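Local coordinates for periplasmic divalent cation tolerance protein (Xylella fastidiosa, PDB 2NUH), which is of unknown cellular function but belongs to the CutA family of divalent cation tolerance proteins and may bind copper, at residues V26-A31 with I71-A76; E55-I60 with L82-A87; P16-I21 with V34-G39. All blocks are in the same frame, centred on the assembly; numbering follows the deposited sequence.

Contact 1: V26-A31 with I71-A76; sequences VQERLA and ITRLCA
Glu28 and Arg73 form a two-bond salt bridge between the turn just after helix 15-27 and helix 67-77. Arg73 presents its side edge: NE donates to Glu28 OE1 at 2.8 Å, and NH1 donates to Glu28 OE2, also at 2.8 Å. Each carboxylate oxygen is met on its syn side. Both bonds are nearly straight, N-H to acceptor about 162°, and the two flat groups lie nearly in one plane, 10° apart. Arg73 gets there by a bend at chi2 (65°), while the Glu28 chain runs extended beyond CG. Beside this polar pair, Leu30 CD1 packs on Arg73 CB at 3.5 Å. The Arg73 side chain also touches Val24 and Leu25 of helix 15-27. Several backbone groups of 26-31 have their own partners. Arg29, with positive phi, is the C-prime residue of a Schellman motif: Arg29 N bonds to Val26 O at 3.0 Å, and Leu30 N bonds to Leu25 O. Leu30 O accepts from Thr62 OG1, and Arg29 NH1 reaches Glu104 O. The pair of hydrogen bonds fixes the rotation of both charged groups at the surface. It ties the turn after one helix to the flank of the neighbouring helix, and both charges are probably retained.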
loop_
_atom_site.group_PDB
_atom_site.type_symbol
_atom_site.label_atom_id
_atom_site.label_comp_id
_atom_site.label_asym_id
_atom_site.label_seq_id
_atom_site.Cartn_x
_atom_site.Cartn_y
_atom_site.Cartn_z
ATOM N N VAL A 26 -8.943 4.012 -0.047
ATOM C CA VAL A 26 -10.024 3.774 -0.997
ATOM C C VAL A 26 -11.071 4.877 -0.868
ATOM O O VAL A 26 -11.508 5.435 -1.870
ATOM C CB VAL A 26 -10.656 2.381 -0.802
ATOM C CG1 VAL A 26 -11.892 2.214 -1.688
ATOM C CG2 VAL A 26 -9.637 1.298 -1.112
ATOM N N GLN A 27 -11.427 5.231 0.363
ATOM C CA GLN A 27 -12.460 6.238 0.572
ATOM C C GLN A 27 -12.056 7.558 -0.028
ATOM O O GLN A 27 -12.879 8.255 -0.624
ATOM C CB GLN A 27 -12.672 6.458 2.058
ATOM C CG GLN A 27 -13.572 5.466 2.676
ATOM C CD GLN A 27 -13.472 5.458 4.178
ATOM O OE1 GLN A 27 -12.502 5.962 4.757
ATOM N NE2 GLN A 27 -14.473 4.882 4.824
ATOM N N GLU A 28 -10.785 7.902 0.142
ATOM C CA GLU A 28 -10.281 9.168 -0.361
ATOM C C GLU A 28 -9.854 9.125 -1.807
ATOM O O GLU A 28 -9.258 10.073 -2.313
ATOM C CB GLU A 28 -9.150 9.678 0.516
ATOM C CG GLU A 28 -9.642 9.949 1.916
ATOM C CD GLU A 28 -8.587 10.454 2.843
ATOM O OE1 GLU A 28 -7.407 10.583 2.438
ATOM O OE2 GLU A 28 -8.952 10.705 4.010
ATOM N N ARG A 29 -10.150 8.004 -2.463
ATOM C CA ARG A 29 -9.862 7.823 -3.881
ATOM C C ARG A 29 -8.388 8.039 -4.190
ATOM O O ARG A 29 -8.009 8.645 -5.182
ATOM C CB ARG A 29 -10.772 8.704 -4.744
ATOM C CG ARG A 29 -12.225 8.328 -4.572
ATOM C CD ARG A 29 -13.149 9.058 -5.531
ATOM N NE ARG A 29 -14.547 8.747 -5.226
ATOM C CZ ARG A 29 -15.232 7.735 -5.752
ATOM N NH1 ARG A 29 -14.662 6.915 -6.630
ATOM N NH2 ARG A 29 -16.496 7.539 -5.398
ATOM N N LEU A 30 -7.551 7.525 -3.302
ATOM C CA LEU A 30 -6.119 7.524 -3.539
ATOM C C LEU A 30 -5.662 6.184 -4.067
ATOM O O LEU A 30 -4.579 6.068 -4.624
ATOM C CB LEU A 30 -5.370 7.859 -2.255
ATOM C CG LEU A 30 -5.755 9.208 -1.665
ATOM C CD1 LEU A 30 -4.935 9.445 -0.432
ATOM C CD2 LEU A 30 -5.543 10.345 -2.653
ATOM N N ALA A 31 -6.495 5.173 -3.863
ATOM C CA ALA A 31 -6.227 3.842 -4.375
ATOM C C ALA A 31 -7.564 3.252 -4.751
ATOM O O ALA A 31 -8.570 3.566 -4.129
ATOM C CB ALA A 31 -5.559 2.996 -3.313
ATOM N N ILE A 71 1.007 7.375 -1.036
ATOM C CA ILE A 71 2.129 7.120 -0.153
ATOM C C ILE A 71 2.142 8.079 1.023
ATOM O O ILE A 71 2.382 7.673 2.159
ATOM C CB ILE A 71 3.463 7.175 -0.901
ATOM C CG1 ILE A 71 3.583 5.929 -1.796
ATOM C CG2 ILE A 71 4.639 7.231 0.101
ATOM C CD1 ILE A 71 4.789 5.933 -2.747
ATOM N N THR A 72 1.866 9.351 0.765
ATOM C CA THR A 72 1.950 10.300 1.850
ATOM C C THR A 72 0.771 10.111 2.786
ATOM O O THR A 72 0.925 10.212 4.002
ATOM C CB THR A 72 2.045 11.760 1.359
ATOM O OG1 THR A 72 0.864 12.104 0.652
ATOM C CG2 THR A 72 3.207 11.933 0.422
ATOM N N ARG A 73 -0.407 9.803 2.246
ATOM C CA ARG A 73 -1.541 9.547 3.129
ATOM C C ARG A 73 -1.327 8.271 3.935
ATOM O O ARG A 73 -1.638 8.205 5.121
ATOM C CB ARG A 73 -2.833 9.457 2.328
ATOM C CG ARG A 73 -4.086 9.406 3.176
ATOM C CD ARG A 73 -4.280 10.693 3.964
ATOM N NE ARG A 73 -5.619 10.689 4.536
ATOM C CZ ARG A 73 -5.891 10.838 5.821
ATOM N NH1 ARG A 73 -7.158 10.771 6.210
ATOM N NH2 ARG A 73 -4.922 11.068 6.700
ATOM N N LEU A 74 -0.777 7.254 3.286
ATOM C CA LEU A 74 -0.371 6.048 3.996
ATOM C C LEU A 74 0.533 6.415 5.170
ATOM O O LEU A 74 0.341 5.940 6.290
ATOM C CB LEU A 74 0.353 5.121 3.016
ATOM C CG LEU A 74 1.197 3.946 3.491
ATOM C CD1 LEU A 74 0.309 2.819 3.890
ATOM C CD2 LEU A 74 2.127 3.507 2.358
ATOM N N CYS A 75 1.507 7.278 4.913
ATOM C CA CYS A 75 2.382 7.699 5.995
ATOM C C CYS A 75 1.623 8.387 7.104
ATOM O O CYS A 75 1.925 8.179 8.273
ATOM C CB CYS A 75 3.447 8.636 5.475
ATOM S SG CYS A 75 4.668 7.823 4.495
ATOM N N ALA A 76 0.655 9.221 6.729
ATOM C CA ALA A 76 -0.082 9.999 7.712
ATOM C C ALA A 76 -0.880 9.083 8.625
ATOM O O ALA A 76 -1.221 9.449 9.749
ATOM C CB ALA A 76 -1.006 10.973 7.008
#

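Contact 2: E55-I60 with L82-A87; sequences EIQLLI and LPEAIA
Gln57 and Glu84 face each other from segments that are not hydrogen-bonded neighbours. Residues 55-60 are regular strand. Residues 82-84 approach as an irregular run, and the chain is strand by Ile86. The two segments run in roughly the same direction, and the distance from Gln57 CA to Glu84 CA is 9.7 Å. Such a gap suits strands that are next but one in a sheet. Strand 5-12 lies between them and pairs antiparallel with both 50-63 and 86-89. This is the split beta-alpha-beta arrangement of a ferredoxin-like fold, with helix 67-77 making the crossover from 50-63 to 86-89. The contact reaches over the intervening strand, where Gln57 and Glu84 both touch Thr11. Each of the two side chains leaves the backbone with CG anti to its N (chi1 176° for Gln57). The Gln57 chain then bends at chi2, whereas that of Glu84 stays extended. Their ends meet with amide and carboxylate planes 17° apart. The modelled Gln57 OE1 is 3.2 Å from Glu84 OE1; the amide is probably turned over, and turned back it may give a hydrogen bond here. Nearby, Glu55 OE1 stands 5.7 Å from Glu84 OE2. Glu55 is well supplied with partners: Ser42 OG meets OE1, and both Tyr80 OH and Thr11 OG1 meet OE2. These hydroxyls would probably ease the closeness of two acidic groups. Glu84 O accepts a hydrogen bond from Ser10 OG.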
loop_
_atom_site.group_PDB
_atom_site.type_symbol
_atom_site.label_atom_id
_atom_site.label_comp_id
_atom_site.label_asym_id
_atom_site.label_seq_id
_atom_site.Cartn_x
_atom_site.Cartn_y
_atom_site.Cartn_z
ATOM N N GLU A 55 3.547 -8.690 10.757
ATOM C CA GLU A 55 2.981 -7.610 9.980
ATOM C C GLU A 55 1.856 -8.100 9.099
ATOM O O GLU A 55 1.624 -9.296 8.958
ATOM C CB GLU A 55 4.055 -6.981 9.097
ATOM C CG GLU A 55 5.163 -6.318 9.862
ATOM C CD GLU A 55 5.938 -5.379 8.992
ATOM O OE1 GLU A 55 6.607 -5.847 8.055
ATOM O OE2 GLU A 55 5.838 -4.159 9.197
ATOM N N ILE A 56 1.153 -7.138 8.526
ATOM C CA ILE A 56 0.223 -7.368 7.437
ATOM C C ILE A 56 0.859 -6.733 6.225
ATOM O O ILE A 56 1.302 -5.588 6.291
ATOM C CB ILE A 56 -1.105 -6.652 7.700
ATOM C CG1 ILE A 56 -1.634 -6.987 9.104
ATOM C CG2 ILE A 56 -2.130 -6.932 6.587
ATOM C CD1 ILE A 56 -1.960 -8.427 9.306
ATOM N N GLN A 57 0.930 -7.474 5.126
ATOM C CA GLN A 57 1.448 -6.934 3.894
ATOM C C GLN A 57 0.318 -6.270 3.144
ATOM O O GLN A 57 -0.765 -6.843 3.020
ATOM C CB GLN A 57 2.072 -8.053 3.052
ATOM C CG GLN A 57 2.559 -7.591 1.688
ATOM C CD GLN A 57 3.809 -6.769 1.778
ATOM O OE1 GLN A 57 3.882 -5.647 1.250
ATOM N NE2 GLN A 57 4.796 -7.302 2.451
ATOM N N LEU A 58 0.564 -5.060 2.655
ATOM C CA LEU A 58 -0.423 -4.366 1.855
ATOM C C LEU A 58 0.015 -4.312 0.419
ATOM O O LEU A 58 1.203 -4.146 0.120
ATOM C CB LEU A 58 -0.628 -2.932 2.344
ATOM C CG LEU A 58 -1.066 -2.738 3.790
ATOM C CD1 LEU A 58 -1.240 -1.247 3.981
ATOM C CD2 LEU A 58 -2.363 -3.452 4.074
ATOM N N LEU A 59 -0.965 -4.469 -0.458
ATOM C CA LEU A 59 -0.784 -4.288 -1.884
ATOM C C LEU A 59 -1.811 -3.263 -2.285
ATOM O O LEU A 59 -3.008 -3.532 -2.288
ATOM C CB LEU A 59 -1.027 -5.585 -2.662
ATOM C CG LEU A 59 -0.079 -6.757 -2.478
ATOM C CD1 LEU A 59 -0.614 -7.938 -3.246
ATOM C CD2 LEU A 59 1.291 -6.407 -2.984
ATOM N N ILE A 60 -1.330 -2.078 -2.606
ATOM C CA ILE A 60 -2.197 -0.948 -2.876
ATOM C C ILE A 60 -2.209 -0.716 -4.363
ATOM O O ILE A 60 -1.159 -0.542 -4.966
ATOM C CB ILE A 60 -1.660 0.285 -2.165
ATOM C CG1 ILE A 60 -1.706 0.056 -0.664
ATOM C CG2 ILE A 60 -2.479 1.508 -2.511
ATOM C CD1 ILE A 60 -0.714 0.899 0.102
ATOM N N LEU A 82 8.716 5.216 9.751
ATOM C CA LEU A 82 9.230 5.059 8.411
ATOM C C LEU A 82 8.649 3.781 7.830
ATOM O O LEU A 82 9.237 2.712 7.961
ATOM C CB LEU A 82 10.754 4.999 8.434
ATOM C CG LEU A 82 11.409 4.850 7.060
ATOM C CD1 LEU A 82 10.931 5.926 6.108
ATOM C CD2 LEU A 82 12.916 4.878 7.202
ATOM N N PRO A 83 7.472 3.880 7.209
ATOM C CA PRO A 83 6.888 2.670 6.664
ATOM C C PRO A 83 7.459 2.298 5.319
ATOM O O PRO A 83 7.988 3.133 4.596
ATOM C CB PRO A 83 5.415 3.027 6.502
ATOM C CG PRO A 83 5.383 4.498 6.354
ATOM C CD PRO A 83 6.623 5.065 6.998
ATOM N N GLU A 84 7.343 1.020 5.010
ATOM C CA GLU A 84 7.583 0.558 3.667
ATOM C C GLU A 84 6.588 1.218 2.729
ATOM O O GLU A 84 5.378 1.232 2.984
ATOM C CB GLU A 84 7.419 -0.955 3.633
ATOM C CG GLU A 84 7.492 -1.570 2.246
ATOM C CD GLU A 84 7.154 -3.033 2.295
ATOM O OE1 GLU A 84 6.091 -3.424 1.795
ATOM O OE2 GLU A 84 7.943 -3.784 2.888
ATOM N N ALA A 85 7.092 1.783 1.644
ATOM C CA ALA A 85 6.195 2.296 0.629
ATOM C C ALA A 85 6.986 2.300 -0.646
ATOM O O ALA A 85 7.787 3.182 -0.891
ATOM C CB ALA A 85 5.701 3.691 0.970
ATOM N N ILE A 86 6.800 1.250 -1.430
ATOM C CA ILE A 86 7.533 1.127 -2.673
ATOM C C ILE A 86 6.547 0.779 -3.760
ATOM O O ILE A 86 5.691 -0.080 -3.575
ATOM C CB ILE A 86 8.637 0.066 -2.595
ATOM C CG1 ILE A 86 8.100 -1.244 -2.013
ATOM C CG2 ILE A 86 9.787 0.587 -1.742
ATOM C CD1 ILE A 86 9.117 -2.376 -1.966
ATOM N N ALA A 87 6.647 1.487 -4.874
ATOM C CA ALA A 87 5.662 1.362 -5.936
ATOM C C ALA A 87 6.306 0.746 -7.137
ATOM O O ALA A 87 7.423 1.108 -7.524
ATOM C CB ALA A 87 5.061 2.725 -6.291
#

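Contact 3: P16-I21 with V34-G39; sequences PSAEII and VTQLPG
Ala18, on helix 15-27, packs its methyl against the flank of Gln36 on strand 33-38. The fit is close here. Ala18 CB lies 3.5 Å from Gln36 OE1, with Gln36 CD and CG close behind. Ala18 CA is 6.8 Å from Gln36 CA, consistent with the small side chain. Gln36 has CG beside the backbone N (chi1 -59°) and an extended chain, which carries its amide out alongside the helix. No hydrogen bond crosses the contact, so it rests on van der Waals packing. Deeper in, Ala18 and Gln36 both lie on Ile56, and Ile21 meets Leu58 in the core beneath the helix. The outer side is looser. Glu19 is exposed, and its CG comes no nearer than 4.3 Å to Gln36 NE2. Gln36 NE2 is also 4.2 Å from Ala18 O, too far for a hydrogen bond. Gln36 thus spans the two regions: its OE1, CD and CG lie on the Ala18 methyl, while NE2 points to the looser side by Glu19. The helix connects strand 5-12 to strand 33-38, and strand 50-63 lies between those two. This is the first split beta-alpha-beta unit of the ferredoxin-like fold, with its helix laid on one face of the antiparallel sheet.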
loop_
_atom_site.group_PDB
_atom_site.type_symbol
_atom_site.label_atom_id
_atom_site.label_comp_id
_atom_site.label_asym_id
_atom_site.label_seq_id
_atom_site.Cartn_x
_atom_site.Cartn_y
_atom_site.Cartn_z
ATOM N N PRO A 16 -5.977 -3.470 12.638
ATOM C CA PRO A 16 -6.583 -2.151 12.548
ATOM C C PRO A 16 -5.806 -1.201 11.667
ATOM O O PRO A 16 -6.405 -0.484 10.882
ATOM C CB PRO A 16 -6.587 -1.654 14.001
ATOM C CG PRO A 16 -6.572 -2.901 14.789
ATOM C CD PRO A 16 -5.685 -3.825 14.036
ATOM N N SER A 17 -4.477 -1.195 11.764
ATOM C CA SER A 17 -3.742 -0.287 10.897
ATOM C C SER A 17 -3.951 -0.617 9.430
ATOM O O SER A 17 -4.074 0.286 8.612
ATOM C CB SER A 17 -2.262 -0.205 11.237
ATOM O OG SER A 17 -1.692 -1.476 11.260
ATOM N N ALA A 18 -4.019 -1.907 9.109
ATOM C CA ALA A 18 -4.256 -2.307 7.723
ATOM C C ALA A 18 -5.638 -1.876 7.299
ATOM O O ALA A 18 -5.826 -1.425 6.177
ATOM C CB ALA A 18 -4.079 -3.826 7.558
ATOM N N GLU A 19 -6.611 -2.013 8.195
ATOM C CA GLU A 19 -7.980 -1.658 7.861
ATOM C C GLU A 19 -8.108 -0.157 7.710
ATOM O O GLU A 19 -8.767 0.319 6.795
ATOM C CB GLU A 19 -8.933 -2.173 8.934
ATOM C CG GLU A 19 -8.870 -3.687 9.073
ATOM C CD GLU A 19 -9.885 -4.265 10.040
ATOM O OE1 GLU A 19 -9.806 -5.492 10.289
ATOM O OE2 GLU A 19 -10.760 -3.509 10.541
ATOM N N ILE A 20 -7.478 0.583 8.613
ATOM C CA ILE A 20 -7.537 2.039 8.541
ATOM C C ILE A 20 -6.943 2.505 7.226
ATOM O O ILE A 20 -7.545 3.286 6.501
ATOM C CB ILE A 20 -6.792 2.690 9.711
ATOM C CG1 ILE A 20 -7.520 2.397 11.024
ATOM C CG2 ILE A 20 -6.638 4.207 9.507
ATOM C CD1 ILE A 20 -6.648 2.595 12.228
ATOM N N ILE A 21 -5.756 2.006 6.907
ATOM C CA ILE A 21 -5.081 2.448 5.692
ATOM C C ILE A 21 -5.878 2.053 4.466
ATOM O O ILE A 21 -6.065 2.852 3.545
ATOM C CB ILE A 21 -3.654 1.892 5.633
ATOM C CG1 ILE A 21 -2.773 2.651 6.626
ATOM C CG2 ILE A 21 -3.080 1.999 4.212
ATOM C CD1 ILE A 21 -1.531 1.873 7.053
ATOM N N VAL A 34 -7.120 -2.002 -1.960
ATOM C CA VAL A 34 -5.964 -2.371 -1.165
ATOM C C VAL A 34 -6.171 -3.785 -0.691
ATOM O O VAL A 34 -7.232 -4.107 -0.139
ATOM C CB VAL A 34 -5.791 -1.459 0.055
ATOM C CG1 VAL A 34 -4.620 -1.940 0.897
ATOM C CG2 VAL A 34 -5.572 -0.014 -0.384
ATOM N N THR A 35 -5.179 -4.640 -0.930
ATOM C CA THR A 35 -5.241 -6.005 -0.458
ATOM C C THR A 35 -4.295 -6.182 0.703
ATOM O O THR A 35 -3.146 -5.746 0.656
ATOM C CB THR A 35 -4.882 -6.963 -1.592
ATOM O OG1 THR A 35 -5.838 -6.783 -2.644
ATOM C CG2 THR A 35 -4.903 -8.416 -1.134
ATOM N N GLN A 36 -4.793 -6.829 1.744
ATOM C CA GLN A 36 -4.002 -7.135 2.913
ATOM C C GLN A 36 -3.711 -8.606 2.903
ATOM O O GLN A 36 -4.604 -9.420 2.651
ATOM C CB GLN A 36 -4.817 -6.924 4.170
ATOM C CG GLN A 36 -5.383 -5.597 4.429
ATOM C CD GLN A 36 -6.464 -5.703 5.481
ATOM O OE1 GLN A 36 -6.304 -6.382 6.514
ATOM N NE2 GLN A 36 -7.582 -5.067 5.214
ATOM N N LEU A 37 -2.473 -8.936 3.224
ATOM C CA LEU A 37 -2.049 -10.312 3.373
ATOM C C LEU A 37 -1.571 -10.458 4.814
ATOM O O LEU A 37 -0.546 -9.902 5.192
ATOM C CB LEU A 37 -0.944 -10.642 2.363
ATOM C CG LEU A 37 -1.105 -10.189 0.897
ATOM C CD1 LEU A 37 0.145 -10.433 0.053
ATOM C CD2 LEU A 37 -2.280 -10.869 0.249
ATOM N N PRO A 38 -2.346 -11.161 5.646
ATOM C CA PRO A 38 -1.986 -11.233 7.047
ATOM C C PRO A 38 -0.931 -12.302 7.325
ATOM O O PRO A 38 -0.602 -13.105 6.460
ATOM C CB PRO A 38 -3.326 -11.577 7.736
ATOM C CG PRO A 38 -4.367 -11.573 6.642
ATOM C CD PRO A 38 -3.606 -11.874 5.392
ATOM N N GLY A 39 -0.390 -12.275 8.534
ATOM C CA GLY A 39 0.525 -13.313 8.982
ATOM C C GLY A 39 1.940 -13.141 8.481
ATOM O O GLY A 39 2.760 -14.044 8.613
#

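The three contacts join parts of one ferredoxin-like domain. Contacts 1 and 3 share helix 15-27: its sheet-facing side makes contact 3 and the turn that follows its C-terminal end makes contact 1, with centres about 13 Å apart. Leu74 CD1 packs on Ile21 CG2 at 3.5 Å, so helices 15-27 and 67-77 also meet. Contacts 2 and 3 are closer, with centres about 9 Å apart, and they adjoin within the sheet. There Gln57 O and Leu37 N are 2.7 Å apart, a probable hydrogen bond. Contacts 1 and 2 have centres about 12 Å apart and are joined by packing, including Ala31 CB on Ile60 CG2 at 3.5 Å.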